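Local coordinates for protein glutathione S-transferase (Rhodospirillum rubrum F11, PDB 4O7H) that probably catalyses the transfer of glutathione, through its sulfur, to electrophilic substrates and is found as an assembly of two chains, at residues A[15-20]-A[27-32]; A[21-26]-A[159-164]; A[50-53]-A[59-62]. All coordinates share one frame; numbering follows the deposited sequence.

Contact 1: A[15-20]-A[27-32]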
loop_
_atom_site.group_PDB
_atom_site.type_symbol
_atom_site.label_atom_id
_atom_site.label_comp_id
_atom_site.label_asym_id
_atom_site.label_seq_id
_atom_site.Cartn_x
_atom_site.Cartn_y
_atom_site.Cartn_z
ATOM N N LYS A 15 7.582 9.289 7.047
ATOM C CA LYS A 15 8.540 8.618 6.173
ATOM C C LYS A 15 9.107 9.518 5.095
ATOM O O LYS A 15 10.306 9.536 4.837
ATOM C CB LYS A 15 7.964 7.336 5.559
ATOM C CG LYS A 15 8.759 6.916 4.320
ATOM C CD LYS A 15 8.533 5.513 3.946
ATOM C CE LYS A 15 7.143 5.261 3.536
ATOM N NZ LYS A 15 7.097 3.837 3.122
ATOM N N VAL A 16 8.254 10.295 4.427
ATOM C CA VAL A 16 8.729 11.184 3.393
ATOM C C VAL A 16 9.647 12.288 3.959
ATOM O O VAL A 16 10.677 12.601 3.377
ATOM C CB VAL A 16 7.555 11.746 2.574
ATOM C CG1 VAL A 16 8.044 12.768 1.557
ATOM C CG2 VAL A 16 6.836 10.636 1.776
ATOM N N ARG A 17 9.320 12.817 5.129
ATOM C CA ARG A 17 10.153 13.786 5.752
ATOM C C ARG A 17 11.562 13.209 6.013
ATOM O O ARG A 17 12.570 13.870 5.760
ATOM C CB ARG A 17 9.599 14.284 7.096
ATOM C CG ARG A 17 8.313 15.069 6.980
ATOM C CD ARG A 17 7.958 15.656 8.320
ATOM N NE ARG A 17 8.793 16.838 8.590
ATOM C CZ ARG A 17 8.666 17.563 9.707
ATOM N NH1 ARG A 17 7.804 17.196 10.641
ATOM N NH2 ARG A 17 9.367 18.687 9.858
ATOM N N VAL A 18 11.615 12.017 6.576
ATOM C CA VAL A 18 12.905 11.344 6.811
ATOM C C VAL A 18 13.643 11.114 5.500
ATOM O O VAL A 18 14.879 11.373 5.399
ATOM C CB VAL A 18 12.736 10.071 7.643
ATOM C CG1 VAL A 18 14.084 9.320 7.752
ATOM C CG2 VAL A 18 12.116 10.372 9.008
ATOM N N ALA A 19 12.928 10.665 4.471
ATOM C CA ALA A 19 13.539 10.409 3.154
ATOM C C ALA A 19 14.132 11.685 2.528
ATOM O O ALA A 19 15.236 11.681 2.008
ATOM C CB ALA A 19 12.509 9.780 2.224
ATOM N N LEU A 20 13.385 12.789 2.568
ATOM C CA LEU A 20 13.840 14.030 2.016
ATOM C C LEU A 20 15.174 14.440 2.694
ATOM O O LEU A 20 16.136 14.856 2.027
ATOM C CB LEU A 20 12.765 15.092 2.256
ATOM C CG LEU A 20 11.567 15.003 1.293
ATOM C CD1 LEU A 20 10.437 15.867 1.851
ATOM C CD2 LEU A 20 11.931 15.411 -0.128
ATOM N N TYR A 27 13.234 21.377 1.958
ATOM C CA TYR A 27 11.816 21.534 1.753
ATOM C C TYR A 27 11.171 22.351 2.850
ATOM O O TYR A 27 11.649 22.404 3.990
ATOM C CB TYR A 27 11.094 20.164 1.626
ATOM C CG TYR A 27 11.025 19.450 2.929
ATOM C CD1 TYR A 27 12.145 18.773 3.443
ATOM C CD2 TYR A 27 9.862 19.474 3.725
ATOM C CE1 TYR A 27 12.072 18.118 4.657
ATOM C CE2 TYR A 27 9.794 18.834 4.939
ATOM C CZ TYR A 27 10.893 18.160 5.421
ATOM O OH TYR A 27 10.799 17.552 6.625
ATOM N N GLU A 28 10.032 22.951 2.510
ATOM C CA GLU A 28 9.184 23.620 3.468
ATOM C C GLU A 28 8.080 22.688 3.955
ATOM O O GLU A 28 7.305 22.145 3.134
ATOM C CB GLU A 28 8.528 24.853 2.839
ATOM C CG GLU A 28 7.580 25.582 3.776
ATOM C CD GLU A 28 6.910 26.797 3.110
ATOM O OE1 GLU A 28 7.069 27.022 1.874
ATOM O OE2 GLU A 28 6.189 27.505 3.845
ATOM N N ALA A 29 8.024 22.459 5.245
ATOM C CA ALA A 29 6.995 21.596 5.825
ATOM C C ALA A 29 5.743 22.378 6.055
ATOM O O ALA A 29 5.775 23.416 6.765
ATOM C CB ALA A 29 7.431 20.976 7.141
ATOM N N VAL A 30 4.632 21.903 5.480
ATOM C CA VAL A 30 3.346 22.578 5.613
ATOM C C VAL A 30 2.302 21.641 6.202
ATOM O O VAL A 30 2.014 20.584 5.642
ATOM C CB VAL A 30 2.862 23.082 4.253
ATOM C CG1 VAL A 30 1.523 23.819 4.387
ATOM C CG2 VAL A 30 3.920 23.972 3.624
ATOM N N ILE A 31 1.761 21.982 7.354
ATOM C CA ILE A 31 0.773 21.166 8.005
ATOM C C ILE A 31 -0.572 21.263 7.300
ATOM O O ILE A 31 -1.059 22.373 7.012
ATOM C CB ILE A 31 0.583 21.547 9.486
ATOM C CG1 ILE A 31 1.928 21.381 10.206
ATOM C CG2 ILE A 31 -0.531 20.720 10.106
ATOM C CD1 ILE A 31 2.070 22.031 11.589
ATOM N N GLU A 32 -1.145 20.108 7.015
ATOM C CA GLU A 32 -2.543 20.005 6.651
ATOM C C GLU A 32 -3.240 19.034 7.583
ATOM O O GLU A 32 -2.875 17.844 7.662
ATOM C CB GLU A 32 -2.738 19.529 5.218
ATOM C CG GLU A 32 -4.213 19.412 4.794
ATOM C CD GLU A 32 -4.932 20.759 4.605
ATOM O OE1 GLU A 32 -4.253 21.789 4.491
ATOM O OE2 GLU A 32 -6.208 20.788 4.647
#
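Arg17 NE donates an almost straight hydrogen bond to Tyr27 OH (2.9 Å, 178° at the hydrogen). The bond ties helix 11-22 to the residue just before strand 28-31 within the beta-alpha-beta unit that opens the thioredoxin-like domain. The hydroxyl lies at the edge of the guanidinium, 4° out of its plane, while the phenol ring stands almost perpendicular to that plane. A bend at chi3 (77°) folds the arginine chain round the hydroxyl: Arg17 CB and CG both come to 3.5 Å from Tyr27 OH, packed against it as well as NE bonding to it. One turn further along the helix, Leu20 covers a face of the same ring. Its CD1 forms a CH-pi contact 3.8 Å from the Tyr27 ring centroid, displaced slightly toward the rim, and its CB rests 3.9 Å from Tyr27 CD1. The tyrosine is thus held at its hydroxyl by one helix residue and over its face by another. A leucine in place of Tyr27 would probably leave Arg17 NE without its acceptor and Leu20 CD1 without an aromatic face to lie on. The far end of the arginine has a stronger partner, since NH1 forms a salt bridge with Glu206. Over one guanidinium face lies a methyl group, with Ala29 CB 4.0 Å from Arg17 NH2.

Contact 2: A[21-26]-A[159-164]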
loop_
_atom_site.group_PDB
_atom_site.type_symbol
_atom_site.label_atom_id
_atom_site.label_comp_id
_atom_site.label_asym_id
_atom_site.label_seq_id
_atom_site.Cartn_x
_atom_site.Cartn_y
_atom_site.Cartn_z
ATOM N N ALA A 21 15.214 14.317 4.015
ATOM C CA ALA A 21 16.416 14.667 4.794
ATOM C C ALA A 21 17.595 13.720 4.466
ATOM O O ALA A 21 18.741 14.155 4.338
ATOM C CB ALA A 21 16.126 14.691 6.274
ATOM N N GLU A 22 17.323 12.423 4.354
ATOM C CA GLU A 22 18.357 11.448 3.998
ATOM C C GLU A 22 18.936 11.779 2.631
ATOM O O GLU A 22 20.154 11.635 2.420
ATOM C CB GLU A 22 17.784 10.043 3.975
ATOM C CG GLU A 22 17.568 9.447 5.366
ATOM C CD GLU A 22 18.830 9.154 6.132
ATOM O OE1 GLU A 22 19.826 8.737 5.482
ATOM O OE2 GLU A 22 18.835 9.331 7.376
ATOM N N LYS A 23 18.106 12.322 1.731
ATOM C CA LYS A 23 18.560 12.686 0.363
ATOM C C LYS A 23 19.117 14.109 0.306
ATOM O O LYS A 23 19.463 14.606 -0.758
ATOM C CB LYS A 23 17.442 12.481 -0.630
ATOM C CG LYS A 23 17.219 10.984 -0.849
ATOM C CD LYS A 23 16.228 10.677 -1.926
ATOM C CE LYS A 23 16.242 9.202 -2.243
ATOM N NZ LYS A 23 17.311 8.795 -3.178
ATOM N N ARG A 24 19.197 14.756 1.456
ATOM C CA ARG A 24 19.721 16.129 1.548
ATOM C C ARG A 24 18.921 17.117 0.677
ATOM O O ARG A 24 19.471 18.023 0.013
ATOM C CB ARG A 24 21.183 16.151 1.177
ATOM C CG ARG A 24 22.069 15.806 2.350
ATOM C CD ARG A 24 21.977 14.385 2.841
ATOM N NE ARG A 24 22.997 14.070 3.880
ATOM C CZ ARG A 24 23.225 12.843 4.340
ATOM N NH1 ARG A 24 24.194 12.600 5.242
ATOM N NH2 ARG A 24 22.469 11.842 3.926
ATOM N N LEU A 25 17.606 16.932 0.660
ATOM C CA LEU A 25 16.713 17.768 -0.106
ATOM C C LEU A 25 16.029 18.739 0.791
ATOM O O LEU A 25 15.292 18.351 1.710
ATOM C CB LEU A 25 15.683 16.906 -0.862
ATOM C CG LEU A 25 16.274 15.866 -1.780
ATOM C CD1 LEU A 25 15.174 14.976 -2.317
ATOM C CD2 LEU A 25 16.960 16.596 -2.946
ATOM N N ASP A 26 16.207 20.021 0.526
ATOM C CA ASP A 26 15.557 21.021 1.326
ATOM C C ASP A 26 14.045 21.066 0.980
ATOM O O ASP A 26 13.667 20.836 -0.144
ATOM C CB ASP A 26 16.175 22.383 1.033
ATOM C CG ASP A 26 17.652 22.451 1.424
ATOM O OD1 ASP A 26 18.046 21.825 2.431
ATOM O OD2 ASP A 26 18.408 23.138 0.708
ATOM N N LEU A 159 21.095 1.333 4.924
ATOM C CA LEU A 159 19.830 1.864 5.367
ATOM C C LEU A 159 18.952 2.118 4.122
ATOM O O LEU A 159 19.417 2.650 3.100
ATOM C CB LEU A 159 20.035 3.133 6.185
ATOM C CG LEU A 159 18.724 3.708 6.720
ATOM C CD1 LEU A 159 18.807 4.132 8.184
ATOM C CD2 LEU A 159 18.249 4.802 5.822
ATOM N N THR A 160 17.653 1.753 4.226
ATOM C CA THR A 160 16.731 1.875 3.091
ATOM C C THR A 160 15.378 2.346 3.581
ATOM O O THR A 160 15.160 2.566 4.784
ATOM C CB THR A 160 16.507 0.545 2.375
ATOM O OG1 THR A 160 15.880 -0.388 3.270
ATOM C CG2 THR A 160 17.825 0.017 1.870
ATOM N N TYR A 161 14.469 2.466 2.623
ATOM C CA TYR A 161 13.083 2.800 2.933
ATOM C C TYR A 161 12.520 1.765 3.929
ATOM O O TYR A 161 11.567 2.030 4.642
ATOM C CB TYR A 161 12.231 2.804 1.678
ATOM C CG TYR A 161 12.393 4.042 0.849
ATOM C CD1 TYR A 161 12.162 5.285 1.406
ATOM C CD2 TYR A 161 12.725 3.988 -0.471
ATOM C CE1 TYR A 161 12.270 6.409 0.647
ATOM C CE2 TYR A 161 12.819 5.125 -1.229
ATOM C CZ TYR A 161 12.638 6.333 -0.647
ATOM O OH TYR A 161 12.751 7.455 -1.420
ATOM N N ALA A 162 13.056 0.556 3.989
ATOM C CA ALA A 162 12.546 -0.385 4.986
ATOM C C ALA A 162 12.736 0.088 6.386
ATOM O O ALA A 162 11.800 0.037 7.239
ATOM C CB ALA A 162 13.212 -1.745 4.802
ATOM N N ASP A 163 13.956 0.506 6.709
ATOM C CA ASP A 163 14.236 1.034 8.046
ATOM C C ASP A 163 13.425 2.302 8.318
ATOM O O ASP A 163 12.851 2.484 9.405
ATOM C CB ASP A 163 15.714 1.401 8.167
ATOM C CG ASP A 163 16.626 0.251 7.855
ATOM O OD1 ASP A 163 16.932 -0.534 8.796
ATOM O OD2 ASP A 163 17.033 0.139 6.658
ATOM N N ILE A 164 13.318 3.155 7.293
ATOM C CA ILE A 164 12.612 4.422 7.493
ATOM C C ILE A 164 11.131 4.163 7.801
ATOM O O ILE A 164 10.560 4.712 8.743
ATOM C CB ILE A 164 12.757 5.314 6.298
ATOM C CG1 ILE A 164 14.234 5.754 6.137
ATOM C CG2 ILE A 164 11.934 6.572 6.476
ATOM C CD1 ILE A 164 14.471 6.414 4.816
#
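Glu22 and Lys23, where helix 11-22 ends, meet Leu159, Tyr161 and Ile164 around the start of helix 161-175 in a sparse, buried packing contact between the thioredoxin-like and the all-helical domain. Glu22 CG faces Ile164 CD1 at 4.4 Å, and Glu22 OE1 lies 4.3 Å from Leu159 CD2. Lys23 crosses Tyr161 at about a right angle, its CE 4.0 Å from Tyr161 OH; the bend at chi4 (-83°) then turns NZ toward Glu72 and the carbonyls of Tyr75 and Pro78. Each helix end carries a recognised capping motif. Arg24, with positive phi, closes the first helix in a Schellman motif. Thr160 and Asp163 start the second with a capping box, Ala162 N to Thr160 OG1 (3.1 Å) and Thr160 N to Asp163 OD2 (3.0 Å), a hallmark of this helix in glutathione transferases. Leu159 and Ile164 flank the cap, as in a hydrophobic staple. The Glu22 carboxylate is engaged by Arg197 and Ser199, so the two segments meet through loose van der Waals contacts, one carbon on carbon and two of an oxygen against a carbon, while the directional polar bonds of both charged side chains are made with neighbouring parts of the fold.

Contact 3: A[50-53]-A[59-62]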
loop_
_atom_site.group_PDB
_atom_site.type_symbol
_atom_site.label_atom_id
_atom_site.label_comp_id
_atom_site.label_asym_id
_atom_site.label_seq_id
_atom_site.Cartn_x
_atom_site.Cartn_y
_atom_site.Cartn_z
ATOM N N VAL A 50 -2.465 13.322 3.412
ATOM C CA VAL A 50 -1.055 13.594 3.348
ATOM C C VAL A 50 -0.256 12.259 3.278
ATOM O O VAL A 50 -0.747 11.228 3.745
ATOM C CB VAL A 50 -0.555 14.437 4.533
ATOM C CG1 VAL A 50 -1.167 15.833 4.450
ATOM C CG2 VAL A 50 -0.865 13.746 5.868
ATOM N N PRO A 51 0.964 12.282 2.737
ATOM C CA PRO A 51 1.761 13.401 2.207
ATOM C C PRO A 51 1.473 13.764 0.773
ATOM O O PRO A 51 1.015 12.937 -0.048
ATOM C CB PRO A 51 3.193 12.902 2.300
ATOM C CG PRO A 51 3.055 11.409 2.125
ATOM C CD PRO A 51 1.754 11.030 2.760
ATOM N N VAL A 52 1.741 15.040 0.471
ATOM C CA VAL A 52 1.774 15.510 -0.904
ATOM C C VAL A 52 3.056 16.350 -1.067
ATOM O O VAL A 52 3.283 17.288 -0.264
ATOM C CB VAL A 52 0.557 16.402 -1.229
ATOM C CG1 VAL A 52 0.627 16.894 -2.656
ATOM C CG2 VAL A 52 -0.728 15.606 -1.026
ATOM N N LEU A 53 3.849 16.038 -2.071
ATOM C CA LEU A 53 5.053 16.791 -2.407
ATOM C C LEU A 53 4.775 17.711 -3.591
ATOM O O LEU A 53 4.227 17.247 -4.619
ATOM C CB LEU A 53 6.189 15.844 -2.746
ATOM C CG LEU A 53 7.561 16.424 -3.132
ATOM C CD1 LEU A 53 8.248 17.040 -1.923
ATOM C CD2 LEU A 53 8.400 15.355 -3.778
ATOM N N LEU A 59 5.184 20.690 -9.876
ATOM C CA LEU A 59 4.911 19.259 -10.069
ATOM C C LEU A 59 4.481 18.710 -8.716
ATOM O O LEU A 59 5.187 18.873 -7.752
ATOM C CB LEU A 59 6.129 18.511 -10.614
ATOM C CG LEU A 59 5.897 17.018 -10.793
ATOM C CD1 LEU A 59 4.891 16.705 -11.907
ATOM C CD2 LEU A 59 7.220 16.308 -11.028
ATOM N N THR A 60 3.334 18.053 -8.686
ATOM C CA THR A 60 2.678 17.591 -7.473
ATOM C C THR A 60 2.621 16.068 -7.459
ATOM O O THR A 60 2.040 15.455 -8.381
ATOM C CB THR A 60 1.261 18.133 -7.431
ATOM O OG1 THR A 60 1.317 19.559 -7.413
ATOM C CG2 THR A 60 0.543 17.689 -6.200
ATOM N N ILE A 61 3.272 15.462 -6.458
ATOM C CA ILE A 61 3.353 14.019 -6.320
ATOM C C ILE A 61 2.602 13.624 -5.058
ATOM O O ILE A 61 2.854 14.146 -3.958
ATOM C CB ILE A 61 4.824 13.540 -6.229
ATOM C CG1 ILE A 61 5.719 14.237 -7.296
ATOM C CG2 ILE A 61 4.903 12.027 -6.264
ATOM C CD1 ILE A 61 5.375 13.942 -8.724
ATOM N N THR A 62 1.646 12.711 -5.234
ATOM C CA THR A 62 0.713 12.322 -4.175
ATOM C C THR A 62 0.907 10.820 -3.887
ATOM O O THR A 62 1.168 10.048 -4.820
ATOM C CB THR A 62 -0.700 12.588 -4.716
ATOM O OG1 THR A 62 -0.884 14.004 -4.948
ATOM C CG2 THR A 62 -1.701 12.068 -3.847
#
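Val52 points its side chain to the same face of the sheet as Thr62, and each of its carbons has a neighbour on strand 60-62. CB stands 4.2 Å from Ile61 O. With CG1 anti to the backbone N (chi1 179°), this methyl runs out between two threonines: Val52 CG1 touches Thr60 CG2 at 3.6 Å, the two side chains slanting across each other, and has Thr62 OG1 at 4.0 Å. The other methyl approaches the same hydroxyl more loosely, Val52 CG2 lying 4.2 Å from Thr62 OG1. Phe41 and Met44 of helix 39-44 pack on the valine as well. The backbones beneath form the beta hairpin that completes the mixed sheet of the thioredoxin-like domain, strand 60-62 being its outermost strand on this side within the chain. Leu53 and Ile61 are its hydrogen-bonded pair, with Leu53 N to Ile61 O at 2.9 Å and Ile61 N to Leu53 O at 2.7 Å; Val52 and Thr62 are the adjoining non-hydrogen-bonded pair. On the opposite face Leu53 CB and Ile61 CB are 4.4 Å apart, and the end of Ile61 turns away from Leu53, while its side chain packs on Ile67 and Tyr70 of helix 64-74. Pro51, just ahead of the strand, follows a cis peptide bond, as does the proline at this place in thioredoxin-like folds. Ile61 and Thr62 also pack on Ala89 and Arg93 of the second subunit.

Overall arrangement
Helix 11-22 is common ground. Contact 1 uses its middle and contact 2 its end, their centres 11 Å apart, with a probable hydrogen bond from Leu25 N to Leu20 O (2.9 Å) and packing of Ala19 CB on Tyr161 CE1 (3.7 Å). Contact 3 belongs to the same sheet as contact 1; the two centres are 10 Å apart, and Val16 CG2 meets Pro51 CG at 3.9 Å. Contacts 2 and 3 do not touch, with centres about 17 Å apart: one faces the helical domain, the other the second subunit. In relatives glutathione binds on the thioredoxin-like domain near the cis-proline, so contact 3 probably borders that site.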